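Beta-hexosaminidase (Neisseria gonorrhoeae, PDB 6JTJ) probably cleaves terminal beta-1,4-linked N-acetylglucosamine from peptide-linked peptidoglycan fragments during cell-wall recycling, as a family 3 glycoside hydrolase. Local coordinates at residues C[72-77]-C[83-88]; C[46-51]-C[101-106]. All blocks are in the same frame, centred on the assembly; numbering follows the deposited sequence.

Contact 1: C[72-77]-C[83-88]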
loop_
_atom_site.group_PDB
_atom_site.type_symbol
_atom_site.label_atom_id
_atom_site.label_comp_id
_atom_site.label_asym_id
_atom_site.label_seq_id
_atom_site.Cartn_x
_atom_site.Cartn_y
_atom_site.Cartn_z
ATOM N N ILE C 72 -17.190 -10.242 12.778
ATOM C CA ILE C 72 -16.428 -9.076 13.191
ATOM C C ILE C 72 -14.974 -9.244 12.753
ATOM O O ILE C 72 -14.395 -10.320 12.883
ATOM C CB ILE C 72 -16.445 -8.949 14.728
ATOM C CG1 ILE C 72 -17.849 -8.582 15.233
ATOM C CG2 ILE C 72 -15.409 -7.953 15.228
ATOM C CD1 ILE C 72 -18.391 -7.268 14.704
ATOM N N ILE C 73 -14.382 -8.165 12.256
ATOM C CA ILE C 73 -12.957 -8.130 11.970
ATOM C C ILE C 73 -12.306 -7.242 13.016
ATOM O O ILE C 73 -12.788 -6.142 13.284
ATOM C CB ILE C 73 -12.624 -7.644 10.526
ATOM C CG1 ILE C 73 -11.115 -7.506 10.308
ATOM C CG2 ILE C 73 -13.257 -6.294 10.226
ATOM C CD1 ILE C 73 -10.757 -7.268 8.851
ATOM N N LEU C 74 -11.205 -7.724 13.583
ATOM C CA LEU C 74 -10.448 -6.965 14.561
ATOM C C LEU C 74 -9.184 -6.360 13.962
ATOM O O LEU C 74 -8.670 -6.823 12.937
ATOM C CB LEU C 74 -10.065 -7.852 15.743
ATOM C CG LEU C 74 -11.246 -8.444 16.526
ATOM C CD1 LEU C 74 -10.746 -9.400 17.590
ATOM C CD2 LEU C 74 -12.098 -7.349 17.160
ATOM N N PHE C 75 -8.709 -5.307 14.620
ATOM C CA PHE C 75 -7.544 -4.552 14.195
ATOM C C PHE C 75 -6.656 -4.299 15.402
ATOM O O PHE C 75 -7.012 -4.655 16.525
ATOM C CB PHE C 75 -7.980 -3.228 13.578
ATOM C CG PHE C 75 -8.755 -3.389 12.306
ATOM C CD1 PHE C 75 -8.105 -3.635 11.119
ATOM C CD2 PHE C 75 -10.138 -3.315 12.309
ATOM C CE1 PHE C 75 -8.809 -3.779 9.951
ATOM C CE2 PHE C 75 -10.853 -3.470 11.146
ATOM C CZ PHE C 75 -10.184 -3.693 9.960
ATOM N N ARG C 76 -5.508 -3.660 15.175
ATOM C CA ARG C 76 -4.573 -3.393 16.257
ATOM C C ARG C 76 -5.194 -2.535 17.374
ATOM O O ARG C 76 -4.862 -2.714 18.524
ATOM C CB ARG C 76 -3.298 -2.732 15.740
ATOM C CG ARG C 76 -2.235 -2.540 16.818
ATOM C CD ARG C 76 -0.879 -2.177 16.250
ATOM N NE ARG C 76 -0.251 -3.297 15.543
ATOM C CZ ARG C 76 0.909 -3.221 14.892
ATOM N NH1 ARG C 76 1.606 -2.084 14.875
ATOM N NH2 ARG C 76 1.383 -4.282 14.243
ATOM N N ARG C 77 -6.086 -1.615 17.020
ATOM C CA ARG C 77 -6.754 -0.753 18.007
ATOM C C ARG C 77 -7.641 -1.531 18.979
ATOM O O ARG C 77 -8.045 -0.999 20.009
ATOM C CB ARG C 77 -7.613 0.311 17.315
ATOM C CG ARG C 77 -8.795 -0.251 16.552
ATOM C CD ARG C 77 -9.702 0.847 16.042
ATOM N NE ARG C 77 -10.965 0.265 15.594
ATOM C CZ ARG C 77 -11.237 -0.089 14.343
ATOM N NH1 ARG C 77 -10.352 0.104 13.368
ATOM N NH2 ARG C 77 -12.418 -0.618 14.054
ATOM N N GLU C 83 -4.963 -11.250 27.510
ATOM C CA GLU C 83 -6.073 -11.457 28.428
ATOM C C GLU C 83 -7.244 -10.532 28.089
ATOM O O GLU C 83 -8.402 -10.960 28.072
ATOM C CB GLU C 83 -5.606 -11.331 29.895
ATOM C CG GLU C 83 -4.726 -12.507 30.352
ATOM C CD GLU C 83 -5.331 -13.885 30.056
ATOM O OE1 GLU C 83 -6.493 -14.143 30.466
ATOM O OE2 GLU C 83 -4.654 -14.722 29.409
ATOM N N GLN C 84 -6.952 -9.278 27.769
ATOM C CA GLN C 84 -8.002 -8.377 27.298
ATOM C C GLN C 84 -8.667 -8.914 26.009
ATOM O O GLN C 84 -9.900 -8.892 25.879
ATOM C CB GLN C 84 -7.448 -6.955 27.123
ATOM C CG GLN C 84 -8.276 -6.034 26.235
ATOM C CD GLN C 84 -7.944 -6.196 24.758
ATOM O OE1 GLN C 84 -6.799 -6.493 24.398
ATOM N NE2 GLN C 84 -8.948 -6.032 23.898
ATOM N N LEU C 85 -7.854 -9.417 25.079
ATOM C CA LEU C 85 -8.376 -9.935 23.804
ATOM C C LEU C 85 -9.341 -11.098 24.034
ATOM O O LEU C 85 -10.404 -11.167 23.420
ATOM C CB LEU C 85 -7.230 -10.363 22.871
ATOM C CG LEU C 85 -7.608 -10.905 21.479
ATOM C CD1 LEU C 85 -8.395 -9.867 20.699
ATOM C CD2 LEU C 85 -6.377 -11.336 20.691
ATOM N N LYS C 86 -8.954 -12.006 24.918
ATOM C CA LYS C 86 -9.807 -13.141 25.282
ATOM C C LYS C 86 -11.144 -12.694 25.840
ATOM O O LYS C 86 -12.171 -13.268 25.516
ATOM C CB LYS C 86 -9.106 -14.029 26.298
ATOM C CG LYS C 86 -7.966 -14.829 25.703
ATOM C CD LYS C 86 -7.099 -15.446 26.786
ATOM C CE LYS C 86 -6.300 -16.606 26.235
ATOM N NZ LYS C 86 -5.161 -16.973 27.111
ATOM N N THR C 87 -11.114 -11.674 26.684
ATOM C CA THR C 87 -12.334 -11.115 27.255
ATOM C C THR C 87 -13.203 -10.510 26.156
ATOM O O THR C 87 -14.419 -10.698 26.133
ATOM C CB THR C 87 -11.997 -10.010 28.277
ATOM O OG1 THR C 87 -10.990 -10.489 29.171
ATOM C CG2 THR C 87 -13.209 -9.614 29.070
ATOM N N LEU C 88 -12.556 -9.794 25.244
ATOM C CA LEU C 88 -13.251 -9.199 24.121
ATOM C C LEU C 88 -13.913 -10.254 23.233
ATOM O O LEU C 88 -15.079 -10.121 22.889
ATOM C CB LEU C 88 -12.292 -8.334 23.295
ATOM C CG LEU C 88 -12.862 -7.722 22.026
ATOM C CD1 LEU C 88 -14.096 -6.899 22.350
ATOM C CD2 LEU C 88 -11.805 -6.875 21.326
#
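This is a strand-to-helix contact in the first half of a beta-alpha-beta unit: Leu74 of strand 69-74 packs against Leu85 and Leu88 of helix 82-94, after which the chain returns as strand 101-108. Such units build the (beta/alpha)-barrel of NagZ enzymes, with parallel strands inside and helices outside, and the interface here is apolar and buried. It is also small, 93 Å² summed over both sides, and one strand residue meets two residues of the helix spaced by a single turn.

Leu74 points its side chain at the helix and splits the work between its two methyls. CD1 of Leu74 comes to 3.9 Å from CD1 of Leu85, while CD2 of Leu74 lies 4.2 Å from CD2 of Leu88. The side chain starts out toward the helix, and with CG beside the backbone N, anti to the carbonyl carbon (chi1 -61°), both methyls come within packing distance of it. Leu85 leaves the helix at a slant to the strand, yet with CG anti to its own N (chi1 -179°) one methyl still swings in to the contact. Ile51 and Ile102 also touch this apolar layer, Ile51 packing on both Leu74 and Leu88, and Ile102 on Leu74.

In the residues that follow, Phe75 N donates a hydrogen bond to Asn78 OD1, Arg77 forms a salt bridge with Asp50, and Arg76 NH1 is hydrogen-bonded to Asn173 OD1 of the second subunit.

The helix is tied within itself as well. Lys86 NZ forms a salt bridge with Glu83 OE2 on the syn side of the carboxylate, 25° out of its plane, and Glu83 O accepts two bonds from Thr87, whose N and OG1 approach from opposite faces of the carbonyl plane, OG1 at 2.9 Å from that oxygen.

Contact 2: C[46-51]-C[101-106]. With NAG (2-acetamido-2-deoxy-beta-D-glucopyranose), chain I.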
loop_
_atom_site.group_PDB
_atom_site.type_symbol
_atom_site.label_atom_id
_atom_site.label_comp_id
_atom_site.label_asym_id
_atom_site.label_seq_id
_atom_site.Cartn_x
_atom_site.Cartn_y
_atom_site.Cartn_z
ATOM N N PRO C 46 -25.139 -11.256 6.664
ATOM C CA PRO C 46 -24.111 -11.116 5.622
ATOM C C PRO C 46 -23.206 -9.893 5.752
ATOM O O PRO C 46 -22.578 -9.502 4.782
ATOM C CB PRO C 46 -24.951 -11.007 4.345
ATOM C CG PRO C 46 -26.168 -10.270 4.790
ATOM C CD PRO C 46 -26.449 -10.764 6.197
ATOM N N VAL C 47 -23.133 -9.290 6.925
ATOM C CA VAL C 47 -22.286 -8.120 7.116
ATOM C C VAL C 47 -21.229 -8.454 8.138
ATOM O O VAL C 47 -21.549 -9.002 9.188
ATOM C CB VAL C 47 -23.104 -6.912 7.609
ATOM C CG1 VAL C 47 -22.205 -5.727 7.923
ATOM C CG2 VAL C 47 -24.143 -6.517 6.577
ATOM N N MET C 48 -19.984 -8.121 7.841
ATOM C CA MET C 48 -18.910 -8.228 8.811
ATOM C C MET C 48 -18.551 -6.818 9.243
ATOM O O MET C 48 -18.176 -5.979 8.439
ATOM C CB MET C 48 -17.697 -8.934 8.218
ATOM C CG MET C 48 -16.525 -9.072 9.175
ATOM S SD MET C 48 -15.200 -10.175 8.586
ATOM C CE MET C 48 -15.622 -11.697 9.415
ATOM N N ALA C 49 -18.720 -6.544 10.522
ATOM C CA ALA C 49 -18.521 -5.196 11.031
ATOM C C ALA C 49 -17.266 -5.199 11.878
ATOM O O ALA C 49 -16.482 -6.133 11.795
ATOM C CB ALA C 49 -19.745 -4.750 11.819
ATOM N N ASP C 50 -17.065 -4.158 12.675
ATOM C CA ASP C 50 -15.915 -4.109 13.559
ATOM C C ASP C 50 -16.253 -3.288 14.794
ATOM O O ASP C 50 -17.395 -2.920 14.999
ATOM C CB ASP C 50 -14.698 -3.557 12.815
ATOM C CG ASP C 50 -14.847 -2.110 12.434
ATOM O OD1 ASP C 50 -15.882 -1.481 12.774
ATOM O OD2 ASP C 50 -13.922 -1.607 11.755
ATOM N N ILE C 51 -15.266 -3.026 15.625
ATOM C CA ILE C 51 -15.522 -2.366 16.893
ATOM C C ILE C 51 -14.401 -1.391 17.195
ATOM O O ILE C 51 -13.323 -1.465 16.612
ATOM C CB ILE C 51 -15.751 -3.378 18.033
ATOM C CG1 ILE C 51 -14.599 -4.374 18.120
ATOM C CG2 ILE C 51 -17.064 -4.124 17.791
ATOM C CD1 ILE C 51 -14.633 -5.225 19.371
ATOM N N ILE C 101 -18.597 -14.880 13.850
ATOM C CA ILE C 101 -17.264 -15.256 13.387
ATOM C C ILE C 101 -16.322 -14.061 13.552
ATOM O O ILE C 101 -16.670 -12.938 13.224
ATOM C CB ILE C 101 -17.301 -15.702 11.906
ATOM C CG1 ILE C 101 -18.035 -17.037 11.772
ATOM C CG2 ILE C 101 -15.902 -15.808 11.320
ATOM C CD1 ILE C 101 -17.342 -18.228 12.390
ATOM N N ILE C 102 -15.143 -14.307 14.094
ATOM C CA ILE C 102 -14.177 -13.251 14.365
ATOM C C ILE C 102 -12.914 -13.483 13.533
ATOM O O ILE C 102 -12.313 -14.566 13.579
ATOM C CB ILE C 102 -13.808 -13.203 15.869
ATOM C CG1 ILE C 102 -15.082 -13.057 16.722
ATOM C CG2 ILE C 102 -12.838 -12.063 16.142
ATOM C CD1 ILE C 102 -14.841 -13.056 18.221
ATOM N N ALA C 103 -12.515 -12.465 12.785
ATOM C CA ALA C 103 -11.337 -12.552 11.928
ATOM C C ALA C 103 -10.345 -11.434 12.187
ATOM O O ALA C 103 -10.658 -10.442 12.846
ATOM C CB ALA C 103 -11.752 -12.545 10.468
ATOM N N VAL C 104 -9.128 -11.644 11.692
ATOM C CA VAL C 104 -8.042 -10.661 11.782
ATOM C C VAL C 104 -7.059 -10.874 10.620
ATOM O O VAL C 104 -6.996 -11.957 10.037
ATOM C CB VAL C 104 -7.299 -10.779 13.129
ATOM C CG1 VAL C 104 -6.463 -12.054 13.185
ATOM C CG2 VAL C 104 -6.433 -9.562 13.398
ATOM N N ASP C 105 -6.339 -9.821 10.267
ATOM C CA ASP C 105 -5.262 -9.881 9.287
ATOM C C ASP C 105 -3.931 -10.221 9.966
ATOM O O ASP C 105 -3.190 -9.318 10.372
ATOM C CB ASP C 105 -5.131 -8.535 8.545
ATOM C CG ASP C 105 -6.359 -8.188 7.713
ATOM O OD1 ASP C 105 -6.685 -8.982 6.810
ATOM O OD2 ASP C 105 -6.966 -7.113 7.923
ATOM N N HIS C 106 -3.647 -11.519 10.110
ATOM C CA HIS C 106 -2.303 -11.983 10.454
ATOM C C HIS C 106 -1.730 -12.710 9.266
ATOM O O HIS C 106 -2.015 -13.886 9.048
ATOM C CB HIS C 106 -2.293 -12.898 11.683
ATOM C CG HIS C 106 -2.143 -12.163 12.978
ATOM N ND1 HIS C 106 -1.555 -12.723 14.088
ATOM C CD2 HIS C 106 -2.507 -10.914 13.338
ATOM C CE1 HIS C 106 -1.546 -11.844 15.072
ATOM N NE2 HIS C 106 -2.127 -10.741 14.647
HETATM C C1 NAG I . -7.629 -4.765 2.222
HETATM C C2 NAG I . -6.276 -5.486 2.124
HETATM C C3 NAG I . -6.435 -6.949 2.464
HETATM C C4 NAG I . -7.168 -7.124 3.792
HETATM C C5 NAG I . -8.536 -6.471 3.753
HETATM C C6 NAG I . -9.191 -6.483 5.138
HETATM C C7 NAG I . -4.433 -5.135 0.469
HETATM C C8 NAG I . -3.544 -4.856 1.607
HETATM N N2 NAG I . -5.699 -5.408 0.804
HETATM O O1 NAG I . -7.436 -3.375 2.403
HETATM O O3 NAG I . -5.158 -7.546 2.493
HETATM O O4 NAG I . -7.290 -8.479 4.143
HETATM O O5 NAG I . -8.387 -5.121 3.368
HETATM O O6 NAG I . -8.473 -5.729 6.101
HETATM O O7 NAG I . -4.007 -5.069 -0.697
#
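Met48 of strand 47-49 reaches Ala103 and Ile101 of strand 101-108 inside the barrel, across strand 69-74, which lies between the two and pairs with both. The two strands are thus next-but-one neighbours, with no hydrogen bond between these segments, and the contact is van der Waals throughout.

The apolar part rests on one methyl. Met48 extends with CG anti to its backbone N (chi1 180°), then bends at the sulfur (chi3 -97°) and sets CE 4.1 Å from Ala103 CB. The same CE lies 4.1 Å from the backbone O of Ile101, so it touches the strand's main chain as well as the small side chain. Trp350 of helix 346-352 packs on both Met48 and Ile101, and Phe163 touches Ala103.

The polar part belongs to the sugar. Asp105, two residues beyond Ala103, takes one hydroxyl on each carboxylate oxygen: O4 of the N-acetylglucosamine donates to OD1 at 2.8 Å, and its O6 to OD2 at 2.7 Å. OD2 also forms a salt bridge with Arg113, a predicted substrate-binding residue.

Held by two hydroxyls and Arg113, the carboxylate is probably restrained in its rotation. Reading O4 and O6 together is consistent with recognition of a terminal, non-reducing sugar, whose O4 must be unsubstituted.

In the fold
Contact 1 and contact 2 have centres 10 Å apart and share neighbouring strands of one sheet: 47-49, 69-74 and 101-108, with 69-74 in the middle. Along the chain the order is 46-51, 72-77, 83-88, 101-106, so contact 1 falls wholly between the two halves of contact 2. They also touch directly: Ile72 N lies 2.8 Å from Ile101 O, a probable hydrogen bond between paired strands, and Leu88 CD1 packs 3.5 Å from Ile51 CD1. Contact 1 packs helix 82-94 on the outer face of the sheet, while contact 2 lies on its inner face. The sheet they share carries both Ile73 and Asp105 to the bound N-acetylglucosamine.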